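Local atomic coordinates of RpfR (Cronobacter turicensis, PDB entry 6DGG), a protein that carries a PAS domain, a small alpha/beta sensor-type fold, which here encloses a molecule of lauric acid in its interior. Residues Val11-His16 with Leu102-Thr107; Gly17-Phe22 with Gln40-Leu45; Tyr69-Trp74 with Phe86-Val91. All coordinates share one frame; numbering follows the deposited sequence.

Interaction 1: residues Val11-His16 with Leu102-Thr107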
loop_
_atom_site.group_PDB
_atom_site.type_symbol
_atom_site.label_atom_id
_atom_site.label_comp_id
_atom_site.label_asym_id
_atom_site.label_seq_id
_atom_site.Cartn_x
_atom_site.Cartn_y
_atom_site.Cartn_z
ATOM N N VAL A 11 -0.585 -1.627 4.800
ATOM C CA VAL A 11 -0.341 -2.699 3.845
ATOM C C VAL A 11 1.138 -3.047 3.912
ATOM O O VAL A 11 1.995 -2.156 3.883
ATOM C CB VAL A 11 -0.757 -2.267 2.425
ATOM C CG1 VAL A 11 -0.501 -3.378 1.411
ATOM C CG2 VAL A 11 -2.238 -1.855 2.402
ATOM N N ILE A 12 1.440 -4.338 4.042
ATOM C CA ILE A 12 2.812 -4.823 4.077
ATOM C C ILE A 12 3.082 -5.543 2.764
ATOM O O ILE A 12 2.264 -6.352 2.315
ATOM C CB ILE A 12 3.053 -5.734 5.289
ATOM C CG1 ILE A 12 2.728 -4.965 6.574
ATOM C CG2 ILE A 12 4.493 -6.242 5.305
ATOM C CD1 ILE A 12 2.862 -5.792 7.839
ATOM N N LEU A 13 4.213 -5.215 2.138
ATOM C CA LEU A 13 4.566 -5.694 0.808
ATOM C C LEU A 13 5.919 -6.383 0.854
ATOM O O LEU A 13 6.769 -6.063 1.690
ATOM C CB LEU A 13 4.729 -4.518 -0.155
ATOM C CG LEU A 13 3.570 -3.545 -0.327
ATOM C CD1 LEU A 13 3.977 -2.406 -1.250
ATOM C CD2 LEU A 13 2.355 -4.264 -0.868
ATOM N N ASP A 14 6.128 -7.326 -0.067
ATOM C CA ASP A 14 7.469 -7.811 -0.335
ATOM C C ASP A 14 8.086 -6.984 -1.466
ATOM O O ASP A 14 7.496 -6.013 -1.950
ATOM C CB ASP A 14 7.479 -9.326 -0.562
ATOM C CG ASP A 14 6.879 -9.754 -1.890
ATOM O OD1 ASP A 14 6.529 -8.906 -2.742
ATOM O OD2 ASP A 14 6.778 -10.990 -2.090
ATOM N N ARG A 15 9.299 -7.359 -1.881
ATOM C CA ARG A 15 10.031 -6.561 -2.864
ATOM C C ARG A 15 9.325 -6.506 -4.211
ATOM O O ARG A 15 9.647 -5.640 -5.035
ATOM C CB ARG A 15 11.439 -7.118 -3.038
ATOM C CG ARG A 15 11.469 -8.532 -3.585
ATOM C CD ARG A 15 12.870 -9.121 -3.546
ATOM N NE ARG A 15 13.796 -8.424 -4.439
ATOM C CZ ARG A 15 14.897 -7.774 -4.063
ATOM N NH1 ARG A 15 15.265 -7.704 -2.786
ATOM N NH2 ARG A 15 15.651 -7.189 -4.986
ATOM N N HIS A 16 8.383 -7.406 -4.457
ATOM C CA HIS A 16 7.654 -7.448 -5.719
ATOM C C HIS A 16 6.348 -6.672 -5.672
ATOM O O HIS A 16 5.640 -6.607 -6.685
ATOM C CB HIS A 16 7.362 -8.901 -6.073
ATOM C CG HIS A 16 8.554 -9.786 -5.953
ATOM N ND1 HIS A 16 9.632 -9.691 -6.804
ATOM C CD2 HIS A 16 8.858 -10.761 -5.065
ATOM C CE1 HIS A 16 10.537 -10.590 -6.464
ATOM N NE2 HIS A 16 10.095 -11.248 -5.409
ATOM N N LEU A 102 8.202 -4.431 3.444
ATOM C CA LEU A 102 8.029 -2.986 3.478
ATOM C C LEU A 102 6.675 -2.707 4.115
ATOM O O LEU A 102 5.660 -3.267 3.677
ATOM C CB LEU A 102 8.071 -2.454 2.041
ATOM C CG LEU A 102 7.526 -1.063 1.756
ATOM C CD1 LEU A 102 8.307 -0.035 2.525
ATOM C CD2 LEU A 102 7.561 -0.774 0.261
ATOM N N ILE A 103 6.665 -1.896 5.176
ATOM C CA ILE A 103 5.429 -1.468 5.825
ATOM C C ILE A 103 5.006 -0.156 5.184
ATOM O O ILE A 103 5.758 0.824 5.215
ATOM C CB ILE A 103 5.625 -1.273 7.335
ATOM C CG1 ILE A 103 6.085 -2.551 8.020
ATOM C CG2 ILE A 103 4.318 -0.807 7.989
ATOM C CD1 ILE A 103 6.642 -2.283 9.404
ATOM N N CYS A 104 3.804 -0.123 4.618
ATOM C CA CYS A 104 3.239 1.088 4.032
ATOM C C CYS A 104 2.115 1.585 4.930
ATOM O O CYS A 104 1.093 0.914 5.083
ATOM C CB CYS A 104 2.727 0.826 2.619
ATOM S SG CYS A 104 3.998 0.124 1.545
ATOM N N SER A 105 2.296 2.769 5.505
ATOM C CA SER A 105 1.371 3.327 6.485
ATOM C C SER A 105 0.694 4.544 5.854
ATOM O O SER A 105 1.297 5.623 5.768
ATOM C CB SER A 105 2.143 3.684 7.753
ATOM O OG SER A 105 1.341 4.361 8.702
ATOM N N GLY A 106 -0.556 4.374 5.432
ATOM C CA GLY A 106 -1.243 5.348 4.593
ATOM C C GLY A 106 -2.339 6.137 5.288
ATOM O O GLY A 106 -3.085 5.603 6.110
ATOM N N THR A 107 -2.433 7.412 4.916
ATOM C CA THR A 107 -3.517 8.302 5.310
ATOM C C THR A 107 -4.203 8.807 4.045
ATOM O O THR A 107 -3.532 9.208 3.085
ATOM C CB THR A 107 -2.974 9.499 6.106
ATOM O OG1 THR A 107 -2.293 9.029 7.271
ATOM C CG2 THR A 107 -4.097 10.450 6.533
#
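The flat groups that meet where Val11-Leu13 runs antiparallel to Leu102-Cys104 are backbone peptides, joined by four hydrogen bonds. Val11 and Cys104 bond in both directions, the shorter being Cys104 N to Val11 O at 2.8 Å; Leu13 and Leu102 form the second such pair. The His16 ring, beyond the strand, carries Arg15 CG over the centre of one face, 3.5 Å above the ring plane. There Asp14 OD1 accepts a hydrogen bond from His16 N at 2.9 Å, from above the carboxylate plane, an Asx turn in the connection to the neighbouring strand 19-22.

Between the two hydrogen-bonded pairs, Ile12 faces Ile103 as a non-hydrogen-bonded pair, and Ile12 CA makes a CA-H...O contact of 3.3 Å with Leu102 O. The two isoleucine side chains share one face but touch loosely, Ile12 CG1 to Ile103 CG1 at 4.4 Å. Val11, Leu13, Leu102 and Cys104 project from the other face, buried. On it, Leu13 CD1 reaches Cys104 SG at 3.8 Å and Leu102 CD2 at 4.2 Å; SG sits beside the backbone N (chi1 -55°). The pairing joins the first and last strands of the antiparallel PAS sheet, whose inner face lines the ligand pocket; Val11 and Cys104 touch lauric acid. Strand 19-22 flanks Val11-Leu13, strand 80-90 flanks Leu102-Thr107, and helix 49-65 packs against Leu102 through Val59, Phe62 and Phe63.

Interaction 2: residues Gly17-Phe22 with Gln40-Leu45. With DAO (lauric acid), chain B.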
loop_
_atom_site.group_PDB
_atom_site.type_symbol
_atom_site.label_atom_id
_atom_site.label_comp_id
_atom_site.label_asym_id
_atom_site.label_seq_id
_atom_site.Cartn_x
_atom_site.Cartn_y
_atom_site.Cartn_z
ATOM N N GLY A 17 6.015 -6.077 -4.532
ATOM C CA GLY A 17 4.714 -5.478 -4.361
ATOM C C GLY A 17 3.614 -6.456 -4.036
ATOM O O GLY A 17 2.441 -6.071 -4.046
ATOM N N ASN A 18 3.951 -7.708 -3.741
ATOM C CA ASN A 18 2.937 -8.671 -3.350
ATOM C C ASN A 18 2.570 -8.503 -1.880
ATOM O O ASN A 18 3.426 -8.255 -1.020
ATOM C CB ASN A 18 3.397 -10.085 -3.679
ATOM C CG ASN A 18 3.525 -10.297 -5.174
ATOM O OD1 ASN A 18 2.890 -9.585 -5.960
ATOM N ND2 ASN A 18 4.353 -11.242 -5.576
ATOM N N ILE A 19 1.279 -8.605 -1.610
ATOM C CA ILE A 19 0.709 -8.162 -0.343
ATOM C C ILE A 19 0.868 -9.263 0.698
ATOM O O ILE A 19 0.537 -10.431 0.457
ATOM C CB ILE A 19 -0.768 -7.783 -0.530
ATOM C CG1 ILE A 19 -0.883 -6.558 -1.440
ATOM C CG2 ILE A 19 -1.453 -7.527 0.830
ATOM C CD1 ILE A 19 -2.260 -6.338 -2.023
ATOM N N GLN A 20 1.345 -8.876 1.875
ATOM C CA GLN A 20 1.534 -9.781 2.995
ATOM C C GLN A 20 0.512 -9.584 4.102
ATOM O O GLN A 20 0.120 -10.561 4.752
ATOM C CB GLN A 20 2.949 -9.602 3.545
ATOM C CG GLN A 20 4.011 -9.595 2.452
ATOM C CD GLN A 20 4.088 -10.913 1.693
ATOM O OE1 GLN A 20 4.025 -11.988 2.291
ATOM N NE2 GLN A 20 4.213 -10.833 0.369
ATOM N N ARG A 21 0.100 -8.338 4.345
ATOM C CA ARG A 21 -0.957 -7.986 5.285
ATOM C C ARG A 21 -1.692 -6.772 4.729
ATOM O O ARG A 21 -1.128 -5.973 3.969
ATOM C CB ARG A 21 -0.415 -7.653 6.685
ATOM C CG ARG A 21 0.193 -8.820 7.455
ATOM C CD ARG A 21 -0.325 -8.851 8.892
ATOM N NE ARG A 21 -1.735 -9.234 8.925
ATOM C CZ ARG A 21 -2.414 -9.543 10.027
ATOM N NH1 ARG A 21 -1.826 -9.516 11.214
ATOM N NH2 ARG A 21 -3.688 -9.883 9.929
ATOM N N PHE A 22 -2.947 -6.624 5.150
ATOM C CA PHE A 22 -3.884 -5.677 4.546
ATOM C C PHE A 22 -4.957 -5.462 5.601
ATOM O O PHE A 22 -5.711 -6.392 5.908
ATOM C CB PHE A 22 -4.451 -6.346 3.296
ATOM C CG PHE A 22 -5.322 -5.489 2.409
ATOM C CD1 PHE A 22 -4.756 -4.651 1.452
ATOM C CD2 PHE A 22 -6.703 -5.632 2.425
ATOM C CE1 PHE A 22 -5.552 -3.918 0.580
ATOM C CE2 PHE A 22 -7.512 -4.901 1.545
ATOM C CZ PHE A 22 -6.928 -4.047 0.620
ATOM N N GLN A 40 -1.266 -11.141 -3.794
ATOM C CA GLN A 40 -1.616 -10.399 -4.995
ATOM C C GLN A 40 -0.752 -9.151 -5.102
ATOM O O GLN A 40 -0.251 -8.625 -4.104
ATOM C CB GLN A 40 -3.089 -9.981 -4.963
ATOM C CG GLN A 40 -4.064 -11.128 -4.857
ATOM C CD GLN A 40 -4.156 -11.951 -6.117
ATOM O OE1 GLN A 40 -3.597 -11.596 -7.156
ATOM N NE2 GLN A 40 -4.885 -13.056 -6.039
ATOM N N ASN A 41 -0.613 -8.654 -6.328
ATOM C CA ASN A 41 0.256 -7.517 -6.597
ATOM C C ASN A 41 -0.472 -6.197 -6.365
ATOM O O ASN A 41 -1.490 -5.912 -7.006
ATOM C CB ASN A 41 0.813 -7.556 -8.014
ATOM C CG ASN A 41 1.882 -6.526 -8.204
ATOM O OD1 ASN A 41 1.610 -5.413 -8.649
ATOM N ND2 ASN A 41 3.099 -6.861 -7.802
ATOM N N VAL A 42 0.096 -5.367 -5.491
ATOM C CA VAL A 42 -0.566 -4.137 -5.079
ATOM C C VAL A 42 -0.637 -3.131 -6.224
ATOM O O VAL A 42 -1.604 -2.361 -6.326
ATOM C CB VAL A 42 0.156 -3.578 -3.837
ATOM C CG1 VAL A 42 1.477 -2.910 -4.200
ATOM C CG2 VAL A 42 -0.739 -2.638 -3.089
ATOM N N PHE A 43 0.376 -3.102 -7.094
ATOM C CA PHE A 43 0.422 -2.104 -8.156
ATOM C C PHE A 43 -0.668 -2.353 -9.188
ATOM O O PHE A 43 -1.409 -1.437 -9.565
ATOM C CB PHE A 43 1.789 -2.116 -8.841
ATOM C CG PHE A 43 2.952 -2.104 -7.893
ATOM C CD1 PHE A 43 3.123 -1.070 -6.990
ATOM C CD2 PHE A 43 3.883 -3.132 -7.916
ATOM C CE1 PHE A 43 4.206 -1.064 -6.123
ATOM C CE2 PHE A 43 4.965 -3.125 -7.060
ATOM C CZ PHE A 43 5.124 -2.095 -6.158
ATOM N N THR A 44 -0.769 -3.584 -9.687
ATOM C CA THR A 44 -1.745 -3.834 -10.739
ATOM C C THR A 44 -3.159 -3.855 -10.177
ATOM O O THR A 44 -4.115 -3.546 -10.896
ATOM C CB THR A 44 -1.411 -5.132 -11.475
ATOM O OG1 THR A 44 -1.461 -6.224 -10.559
ATOM C CG2 THR A 44 -0.016 -5.061 -12.085
ATOM N N LEU A 45 -3.305 -4.175 -8.894
ATOM C CA LEU A 45 -4.626 -4.271 -8.289
ATOM C C LEU A 45 -5.198 -2.901 -7.927
ATOM O O LEU A 45 -6.406 -2.683 -8.068
ATOM C CB LEU A 45 -4.543 -5.175 -7.058
ATOM C CG LEU A 45 -5.809 -5.582 -6.304
ATOM C CD1 LEU A 45 -6.906 -6.052 -7.241
ATOM C CD2 LEU A 45 -5.450 -6.688 -5.313
HETATM O O1 DAO B . 4.820 4.360 -4.454
HETATM O O2 DAO B . 6.573 4.547 -3.182
HETATM C C1 DAO B . 5.496 3.953 -3.475
HETATM C C2 DAO B . 4.998 2.727 -2.691
HETATM C C3 DAO B . 3.496 2.837 -2.352
HETATM C C4 DAO B . 2.852 1.509 -1.897
HETATM C C5 DAO B . 1.397 1.756 -1.456
HETATM C C6 DAO B . 0.559 0.505 -1.093
HETATM C C7 DAO B . -0.883 0.704 -1.628
HETATM C C8 DAO B . -2.005 0.054 -0.806
HETATM C C9 DAO B . -3.353 0.531 -1.368
HETATM C C10 DAO B . -4.564 -0.307 -0.932
HETATM C C11 DAO B . -5.194 0.181 0.375
HETATM C C12 DAO B . -6.134 1.365 0.136
#
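Asn41 crosses Asn18 at about a right angle, their amide planes 86° apart, and its side chain serves both segment 17-22 and its own helix. CB lies 3.6 Å from Asn18 OD1. CG is anti to the backbone N (chi1 -170°), and beyond it the amide divides its work. ND2 gives a hydrogen bond of 3.3 Å to Asn18 OD1, arriving from above the plane of the Asn18 amide, and has a weak second acceptor in His16 O. OD1 turns to the first turn of the helix: it accepts from Thr44 N at 3.2 Å, in its carbonyl plane and on a lone pair, and weakly from Phe43 N.

The backbones meet in a single bridge between Asn18 and Asn41: Val42 N donates to Gly17 O at 2.8 Å and Ile19 N to Gln40 O at 2.9 Å. Gly17 CA lies 3.6 Å from Phe43 CE2, where a CB would collide with the ring; the positive phi (80°) also suits a residue without a side chain.

Ile19 and Val42 cross at about a right angle, with Ile19 CG1 and Val42 CB 4.0 Å apart. Val42 CG2 then turns to the ligand, 3.7 Å from C7 of lauric acid, while Phe22 touches it farther along. At Gln20 the chain turns a corner and forms a classic beta bulge, Gln20 and Arg21 both facing Ile12. Asn41 is thus a helix N-cap tied to the turn that leads into edge strand 19-22, at one wall of the lauric acid pocket inside the PAS fold.

Interaction 3: residues Tyr69-Trp74 with Phe86-Val91. With DAO (lauric acid), chain B.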
loop_
_atom_site.group_PDB
_atom_site.type_symbol
_atom_site.label_atom_id
_atom_site.label_comp_id
_atom_site.label_asym_id
_atom_site.label_seq_id
_atom_site.Cartn_x
_atom_site.Cartn_y
_atom_site.Cartn_z
ATOM N N TYR A 69 10.767 6.827 3.839
ATOM C CA TYR A 69 10.356 7.963 3.027
ATOM C C TYR A 69 8.842 8.092 3.035
ATOM O O TYR A 69 8.117 7.200 3.486
ATOM C CB TYR A 69 10.877 7.820 1.590
ATOM C CG TYR A 69 10.209 6.719 0.782
ATOM C CD1 TYR A 69 10.601 5.387 0.924
ATOM C CD2 TYR A 69 9.190 7.009 -0.122
ATOM C CE1 TYR A 69 9.999 4.376 0.182
ATOM C CE2 TYR A 69 8.580 6.004 -0.870
ATOM C CZ TYR A 69 8.981 4.695 -0.706
ATOM O OH TYR A 69 8.388 3.689 -1.435
ATOM N N GLU A 70 8.372 9.230 2.531
ATOM C CA GLU A 70 6.957 9.465 2.315
ATOM C C GLU A 70 6.705 9.714 0.837
ATOM O O GLU A 70 7.564 10.237 0.118
ATOM C CB GLU A 70 6.435 10.677 3.114
ATOM C CG GLU A 70 6.505 10.486 4.596
ATOM C CD GLU A 70 5.937 11.633 5.394
ATOM O OE1 GLU A 70 5.279 12.531 4.815
ATOM O OE2 GLU A 70 6.169 11.621 6.617
ATOM N N VAL A 71 5.512 9.335 0.394
ATOM C CA VAL A 71 5.119 9.497 -0.997
ATOM C C VAL A 71 3.612 9.666 -1.044
ATOM O O VAL A 71 2.890 9.157 -0.181
ATOM C CB VAL A 71 5.581 8.277 -1.831
ATOM C CG1 VAL A 71 4.812 7.031 -1.435
ATOM C CG2 VAL A 71 5.442 8.551 -3.329
ATOM N N GLU A 72 3.135 10.366 -2.073
ATOM C CA GLU A 72 1.707 10.489 -2.339
ATOM C C GLU A 72 1.355 9.650 -3.561
ATOM O O GLU A 72 2.048 9.702 -4.591
ATOM C CB GLU A 72 1.294 11.955 -2.535
ATOM C CG GLU A 72 1.574 12.837 -1.321
ATOM C CD GLU A 72 1.139 14.281 -1.490
ATOM O OE1 GLU A 72 0.372 14.581 -2.429
ATOM O OE2 GLU A 72 1.576 15.113 -0.670
ATOM N N ARG A 73 0.290 8.861 -3.438
ATOM C CA ARG A 73 -0.098 7.910 -4.469
ATOM C C ARG A 73 -1.605 7.972 -4.636
ATOM O O ARG A 73 -2.344 7.898 -3.650
ATOM C CB ARG A 73 0.310 6.492 -4.034
ATOM C CG ARG A 73 0.448 5.450 -5.110
ATOM C CD ARG A 73 1.890 5.323 -5.532
ATOM N NE ARG A 73 2.203 6.388 -6.459
ATOM C CZ ARG A 73 3.421 6.825 -6.753
ATOM N NH1 ARG A 73 3.555 7.794 -7.639
ATOM N NH2 ARG A 73 4.492 6.322 -6.175
ATOM N N TRP A 74 -2.061 8.113 -5.876
ATOM C CA TRP A 74 -3.479 7.968 -6.171
ATOM C C TRP A 74 -3.801 6.480 -6.204
ATOM O O TRP A 74 -3.105 5.709 -6.874
ATOM C CB TRP A 74 -3.822 8.611 -7.514
ATOM C CG TRP A 74 -3.938 10.113 -7.462
ATOM C CD1 TRP A 74 -3.021 11.025 -7.902
ATOM C CD2 TRP A 74 -5.043 10.873 -6.948
ATOM N NE1 TRP A 74 -3.483 12.304 -7.683
ATOM C CE2 TRP A 74 -4.726 12.236 -7.109
ATOM C CE3 TRP A 74 -6.275 10.535 -6.384
ATOM C CZ2 TRP A 74 -5.591 13.252 -6.716
ATOM C CZ3 TRP A 74 -7.127 11.543 -5.993
ATOM C CH2 TRP A 74 -6.785 12.885 -6.161
ATOM N N PHE A 86 1.647 7.837 1.934
ATOM C CA PHE A 86 2.207 6.607 2.474
ATOM C C PHE A 86 3.544 6.905 3.134
ATOM O O PHE A 86 4.413 7.553 2.535
ATOM C CB PHE A 86 2.351 5.547 1.386
ATOM C CG PHE A 86 1.067 4.874 1.043
ATOM C CD1 PHE A 86 0.513 3.940 1.903
ATOM C CD2 PHE A 86 0.393 5.176 -0.129
ATOM C CE1 PHE A 86 -0.681 3.320 1.591
ATOM C CE2 PHE A 86 -0.809 4.559 -0.426
ATOM C CZ PHE A 86 -1.337 3.635 0.432
ATOM N N ARG A 87 3.666 6.491 4.391
ATOM C CA ARG A 87 4.916 6.534 5.126
ATOM C C ARG A 87 5.490 5.123 5.052
ATOM O O ARG A 87 4.884 4.184 5.582
ATOM C CB ARG A 87 4.656 6.929 6.578
ATOM C CG ARG A 87 3.781 8.175 6.771
ATOM C CD ARG A 87 3.185 8.203 8.177
ATOM N NE ARG A 87 2.181 9.254 8.384
ATOM C CZ ARG A 87 0.922 9.190 7.958
ATOM N NH1 ARG A 87 0.481 8.145 7.257
ATOM N NH2 ARG A 87 0.095 10.185 8.224
ATOM N N ASN A 88 6.647 4.974 4.403
ATOM C CA ASN A 88 7.168 3.671 4.011
ATOM C C ASN A 88 8.515 3.396 4.671
ATOM O O ASN A 88 9.408 4.248 4.663
ATOM C CB ASN A 88 7.304 3.617 2.489
ATOM C CG ASN A 88 5.963 3.475 1.794
ATOM O OD1 ASN A 88 4.914 3.383 2.435
ATOM N ND2 ASN A 88 5.993 3.453 0.475
ATOM N N LYS A 89 8.663 2.198 5.225
ATOM C CA LYS A 89 9.908 1.813 5.870
ATOM C C LYS A 89 9.965 0.296 5.916
ATOM O O LYS A 89 8.942 -0.383 5.802
ATOM C CB LYS A 89 10.000 2.379 7.289
ATOM C CG LYS A 89 8.970 1.792 8.255
ATOM C CD LYS A 89 9.054 2.414 9.626
ATOM C CE LYS A 89 7.967 1.872 10.536
ATOM N NZ LYS A 89 6.610 2.286 10.103
ATOM N N PHE A 90 11.174 -0.221 6.099
ATOM C CA PHE A 90 11.350 -1.646 6.308
ATOM C C PHE A 90 10.826 -2.047 7.679
ATOM O O PHE A 90 10.844 -1.263 8.633
ATOM C CB PHE A 90 12.830 -2.011 6.271
ATOM C CG PHE A 90 13.416 -2.075 4.891
ATOM C CD1 PHE A 90 12.957 -2.994 3.964
ATOM C CD2 PHE A 90 14.450 -1.231 4.534
ATOM C CE1 PHE A 90 13.516 -3.056 2.701
ATOM C CE2 PHE A 90 15.003 -1.284 3.275
ATOM C CZ PHE A 90 14.538 -2.204 2.360
ATOM N N VAL A 91 10.379 -3.301 7.781
ATOM C CA VAL A 91 10.212 -3.912 9.091
ATOM C C VAL A 91 11.538 -3.836 9.829
ATOM O O VAL A 91 12.607 -4.074 9.251
ATOM C CB VAL A 91 9.758 -5.372 8.940
ATOM C CG1 VAL A 91 9.732 -6.070 10.291
ATOM C CG2 VAL A 91 8.395 -5.444 8.293
HETATM O O1 DAO B . 4.820 4.360 -4.454
HETATM O O2 DAO B . 6.573 4.547 -3.182
HETATM C C1 DAO B . 5.496 3.953 -3.475
HETATM C C2 DAO B . 4.998 2.727 -2.691
HETATM C C3 DAO B . 3.496 2.837 -2.352
HETATM C C4 DAO B . 2.852 1.509 -1.897
HETATM C C5 DAO B . 1.397 1.756 -1.456
HETATM C C6 DAO B . 0.559 0.505 -1.093
HETATM C C7 DAO B . -0.883 0.704 -1.628
HETATM C C8 DAO B . -2.005 0.054 -0.806
HETATM C C9 DAO B . -3.353 0.531 -1.368
HETATM C C10 DAO B . -4.564 -0.307 -0.932
HETATM C C11 DAO B . -5.194 0.181 0.375
HETATM C C12 DAO B . -6.134 1.365 0.136
#
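Tyr69 and Asn88 form the tight end of the contact, where Asn88 CB sits over one face of the tyrosine ring, offset toward the rim, in a CH-pi contact of 4.0 Å to the ring centroid. Both residues point to the ligand side of the sheet, with Val71 and Phe86 next along. Paired backbone hydrogen bonds join Tyr69 to Asn88 and Val71 to Phe86, and Val71 CG1 packs on Phe86 CB at 4.0 Å.

Lauric acid lies against this face. Tyr69 OH donates to carboxylate O2 at 2.7 Å, with O2 in the plane of the ring, at its edge. The other oxygen, O1, takes a 2.6 Å bond from Arg73 NH2, nearly straight at 160° and in the guanidinium plane. The Arg73 chain starts with CG anti to the backbone N (chi1 -159°) and then bends twice; NH1 of the same guanidinium makes a salt bridge to Glu51. Farther along the ligand, C5 lies 3.6 Å above the plane of the Phe86 ring, over its centre.

The opposite face, where Glu70 is exposed, is looser. Glu70 and Arg87 lie side by side, pointing the same way, their CG atoms 4.2 Å apart, yet Glu70 OE2 and Arg87 NE remain 5.0 Å apart. The guanidinium of Arg87 bonds instead to Thr107 OG1 and Ser105 O on the next strand. The antiparallel beta hairpin of strands 69-77 and 80-90 belongs to the PAS sheet; here its inner face grips the carboxylate end of lauric acid, a site completed by Ser55 and Asn58.

Interaction 1 pairs the central strand 102-108 of the five-stranded sheet with its neighbour 9-13, and the other two contacts are nested in the loop it closes. Its centre is about 8 Å from the centre of each. Toward interaction 2, Ile12 O lies 2.7 Å from Gln20 N, a probable hydrogen bond between neighbouring strands; toward interaction 3, Ile103 N lies 2.8 Å from Lys89 O in the same way. Interactions 2 and 3 do not touch: their centres are about 14 Å apart and their nearest atoms about 7 Å, on opposite sides of the chain's centre. Lauric acid bridges them, its carboxylate at 69-74 and its tail at 17-22 and 40-45, with Val11 and Cys104 of interaction 1 touching it between.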